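Local coordinates for protein TRAP dicarboxylate transporter, DctP subunit (Ochrobactrum anthropi, PDB 4P47) that probably serves as the periplasmic solute-binding subunit of a TRAP transporter, capturing a substrate, perhaps a dicarboxylate, for uptake across the membrane, at residues A[27-39]-A[84-96]. Numbering follows the deposited sequence.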
# COMPACT_ATOMS: atom_id res chain seq x y z
N ILE A 27 10.84 -14.63 28.66
CA ILE A 27 10.66 -13.30 28.09
C ILE A 27 11.33 -12.25 28.98
O ILE A 27 10.88 -11.98 30.09
CB ILE A 27 9.15 -12.99 27.88
CG1 ILE A 27 8.56 -13.99 26.89
CG2 ILE A 27 8.94 -11.56 27.38
CD1 ILE A 27 7.06 -13.83 26.67
N ARG A 28 12.42 -11.69 28.48
CA ARG A 28 13.21 -10.72 29.24
C ARG A 28 12.70 -9.32 28.95
O ARG A 28 11.93 -9.09 28.01
CB ARG A 28 14.68 -10.84 28.84
CG ARG A 28 15.22 -12.25 28.98
CD ARG A 28 16.44 -12.45 28.13
NE ARG A 28 16.09 -12.51 26.72
CZ ARG A 28 16.95 -12.80 25.75
NH1 ARG A 28 16.53 -12.83 24.49
NH2 ARG A 28 18.21 -13.06 26.04
N SER A 29 13.12 -8.37 29.78
CA SER A 29 12.82 -6.98 29.50
C SER A 29 13.33 -6.66 28.09
O SER A 29 14.47 -6.98 27.76
CB SER A 29 13.49 -6.07 30.53
OG SER A 29 13.25 -4.71 30.25
N GLN A 30 12.48 -6.08 27.26
CA GLN A 30 12.88 -5.60 25.93
C GLN A 30 12.21 -4.27 25.65
O GLN A 30 11.11 -3.99 26.14
CB GLN A 30 12.50 -6.60 24.84
CG GLN A 30 13.06 -8.01 25.01
CD GLN A 30 14.56 -8.13 24.76
OE1 GLN A 30 15.21 -7.20 24.27
NE2 GLN A 30 15.12 -9.28 25.09
N THR A 31 12.86 -3.44 24.85
CA THR A 31 12.23 -2.21 24.41
C THR A 31 12.27 -2.18 22.91
O THR A 31 13.31 -2.42 22.29
CB THR A 31 12.93 -0.96 24.98
OG1 THR A 31 12.86 -0.99 26.41
CG2 THR A 31 12.25 0.31 24.49
N ILE A 32 11.12 -1.91 22.32
CA ILE A 32 10.99 -1.86 20.89
C ILE A 32 10.50 -0.49 20.46
O ILE A 32 9.40 -0.08 20.84
CB ILE A 32 9.97 -2.90 20.41
CG1 ILE A 32 10.46 -4.31 20.70
CG2 ILE A 32 9.69 -2.70 18.93
CD1 ILE A 32 9.45 -5.41 20.30
N LYS A 33 11.32 0.22 19.69
CA LYS A 33 10.90 1.47 19.07
C LYS A 33 10.26 1.14 17.73
O LYS A 33 10.87 0.46 16.91
CB LYS A 33 12.10 2.41 18.90
CG LYS A 33 12.80 2.74 20.20
CD LYS A 33 14.01 3.67 20.01
CE LYS A 33 14.72 3.98 21.33
NZ LYS A 33 15.83 4.97 21.19
N PHE A 34 9.04 1.63 17.50
CA PHE A 34 8.25 1.29 16.32
C PHE A 34 7.87 2.59 15.64
O PHE A 34 7.02 3.35 16.14
CB PHE A 34 7.02 0.50 16.80
CG PHE A 34 6.16 -0.12 15.71
CD1 PHE A 34 6.43 0.01 14.38
CD2 PHE A 34 5.07 -0.86 16.09
CE1 PHE A 34 5.59 -0.59 13.40
CE2 PHE A 34 4.25 -1.46 15.16
CZ PHE A 34 4.51 -1.33 13.81
N ALA A 35 8.51 2.86 14.51
CA ALA A 35 8.37 4.13 13.80
C ALA A 35 7.45 4.01 12.59
O ALA A 35 7.39 2.97 11.94
CB ALA A 35 9.73 4.58 13.34
N ALA A 36 6.72 5.07 12.27
CA ALA A 36 5.97 5.13 11.02
C ALA A 36 5.73 6.57 10.63
O ALA A 36 5.95 7.48 11.42
CB ALA A 36 4.64 4.40 11.16
N ALA A 37 5.21 6.74 9.42
CA ALA A 37 4.97 8.07 8.84
C ALA A 37 3.72 8.77 9.33
O ALA A 37 3.74 9.99 9.47
CB ALA A 37 4.92 7.94 7.35
N ASN A 38 2.63 8.05 9.56
CA ASN A 38 1.34 8.70 9.81
C ASN A 38 1.11 9.00 11.28
O ASN A 38 1.90 8.60 12.13
CB ASN A 38 0.23 7.85 9.21
CG ASN A 38 0.34 7.74 7.72
OD1 ASN A 38 0.61 6.66 7.16
ND2 ASN A 38 0.19 8.87 7.05
N SER A 39 0.02 9.71 11.59
CA SER A 39 -0.23 10.18 12.95
C SER A 39 -1.41 9.47 13.62
O SER A 39 -2.18 8.79 12.95
CB SER A 39 -0.48 11.69 12.95
OG SER A 39 0.65 12.39 12.48
N GLN A 84 18.05 -1.75 9.38
CA GLN A 84 19.17 -2.55 8.94
C GLN A 84 20.35 -2.35 9.88
O GLN A 84 21.04 -3.32 10.21
CB GLN A 84 19.55 -2.23 7.49
CG GLN A 84 18.51 -2.69 6.50
CD GLN A 84 18.80 -2.19 5.11
OE1 GLN A 84 19.07 -1.01 4.90
NE2 GLN A 84 18.78 -3.11 4.15
N GLY A 85 20.56 -1.12 10.32
CA GLY A 85 21.65 -0.82 11.23
C GLY A 85 21.37 -1.16 12.69
O GLY A 85 22.30 -1.16 13.51
N GLY A 86 20.12 -1.42 13.04
CA GLY A 86 19.77 -1.76 14.42
C GLY A 86 19.43 -0.58 15.32
O GLY A 86 19.18 -0.76 16.52
N VAL A 87 19.38 0.62 14.76
CA VAL A 87 19.03 1.83 15.51
C VAL A 87 17.55 1.92 15.87
O VAL A 87 17.19 2.36 16.96
CB VAL A 87 19.41 3.09 14.70
CG1 VAL A 87 18.99 4.36 15.43
CG2 VAL A 87 20.91 3.09 14.44
N VAL A 88 16.68 1.52 14.95
CA VAL A 88 15.23 1.55 15.19
C VAL A 88 14.80 0.10 15.04
O VAL A 88 15.16 -0.54 14.06
CB VAL A 88 14.53 2.45 14.16
CG1 VAL A 88 13.03 2.40 14.33
CG2 VAL A 88 15.04 3.89 14.30
N GLU A 89 14.05 -0.45 16.00
CA GLU A 89 13.71 -1.88 15.96
C GLU A 89 12.64 -2.24 14.96
O GLU A 89 12.72 -3.29 14.31
CB GLU A 89 13.26 -2.39 17.32
CG GLU A 89 14.38 -2.51 18.35
CD GLU A 89 14.82 -1.19 18.95
OE1 GLU A 89 14.05 -0.21 18.92
OE2 GLU A 89 15.97 -1.14 19.46
N MET A 90 11.59 -1.43 14.87
CA MET A 90 10.45 -1.79 14.01
C MET A 90 9.95 -0.62 13.19
O MET A 90 10.07 0.54 13.58
CB MET A 90 9.27 -2.32 14.84
CG MET A 90 9.44 -3.75 15.33
SD MET A 90 7.99 -4.47 16.15
CE MET A 90 6.87 -4.49 14.74
N THR A 91 9.36 -0.94 12.05
CA THR A 91 8.66 0.05 11.26
C THR A 91 7.59 -0.64 10.43
O THR A 91 7.58 -1.88 10.29
CB THR A 91 9.61 0.87 10.38
OG1 THR A 91 8.95 2.03 9.87
CG2 THR A 91 10.11 0.05 9.21
N VAL A 92 6.68 0.16 9.90
CA VAL A 92 5.70 -0.29 8.93
C VAL A 92 5.65 0.74 7.80
O VAL A 92 5.65 1.94 8.05
CB VAL A 92 4.31 -0.53 9.60
CG1 VAL A 92 3.81 0.72 10.34
CG2 VAL A 92 3.31 -1.04 8.59
N MET A 93 5.67 0.28 6.56
CA MET A 93 5.67 1.20 5.41
C MET A 93 5.19 0.49 4.17
O MET A 93 5.13 -0.73 4.14
CB MET A 93 7.08 1.74 5.13
CG MET A 93 8.04 0.66 4.64
SD MET A 93 9.73 1.28 4.37
CE MET A 93 10.20 1.47 6.06
N ASN A 94 4.87 1.25 3.14
CA ASN A 94 4.46 0.66 1.87
C ASN A 94 5.52 -0.32 1.39
O ASN A 94 6.71 0.01 1.30
CB ASN A 94 4.22 1.76 0.82
CG ASN A 94 2.94 2.54 1.07
OD1 ASN A 94 2.12 2.20 1.90
ND2 ASN A 94 2.78 3.62 0.33
N ALA A 95 5.08 -1.53 1.04
CA ALA A 95 6.03 -2.58 0.72
C ALA A 95 6.82 -2.34 -0.56
O ALA A 95 7.93 -2.84 -0.70
CB ALA A 95 5.33 -3.93 0.68
N GLY A 96 6.28 -1.55 -1.47
CA GLY A 96 6.97 -1.25 -2.71
C GLY A 96 8.25 -0.48 -2.48
O GLY A 96 9.15 -0.51 -3.34
O HOH W 1 16.12 -2.29 22.07
O HOH W 2 5.22 4.60 7.43
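F34 and M90 pair across two neighbouring parallel strands, M90 N donating to K33 O and M90 O accepting from A35 N, a nearly straight bond of 168° at the hydrogen. On the face of the sheet that F34 and M90 share, the M90 methyl sits over the centre of the F34 ring, CE 4.1 Å from the centroid and close to the ring normal, a CH-pi contact with SD farther out in a Met-aromatic arrangement. The bend at chi3 of M90 (65°) folds CE back over the ring. V92 N lies at the ring's edge, and V92 CG1 packs 3.8 Å from F34 CE1. Beyond the last backbone bond, T91 OG1 donates to A35 O at 2.8 Å from well above the carbonyl plane. Strands 30-35 and 90-94 run at 18° to each other, adjacent parallel strands of an α/β domain, as in periplasmic binding proteins. At the other end E89 takes over the role of a strand partner: its OE1 accepts K33 N at 2.9 Å on the anti side, while a water bridges OE2 to T31 O. Were E89 an alanine, K33 N would probably lose its acceptor and the bridging water one of its two anchors. Farther out, helix 43-58 brings F51 against F34 with the ring planes nearly perpendicular, and V242 and I244 of strand 229-245 back M90.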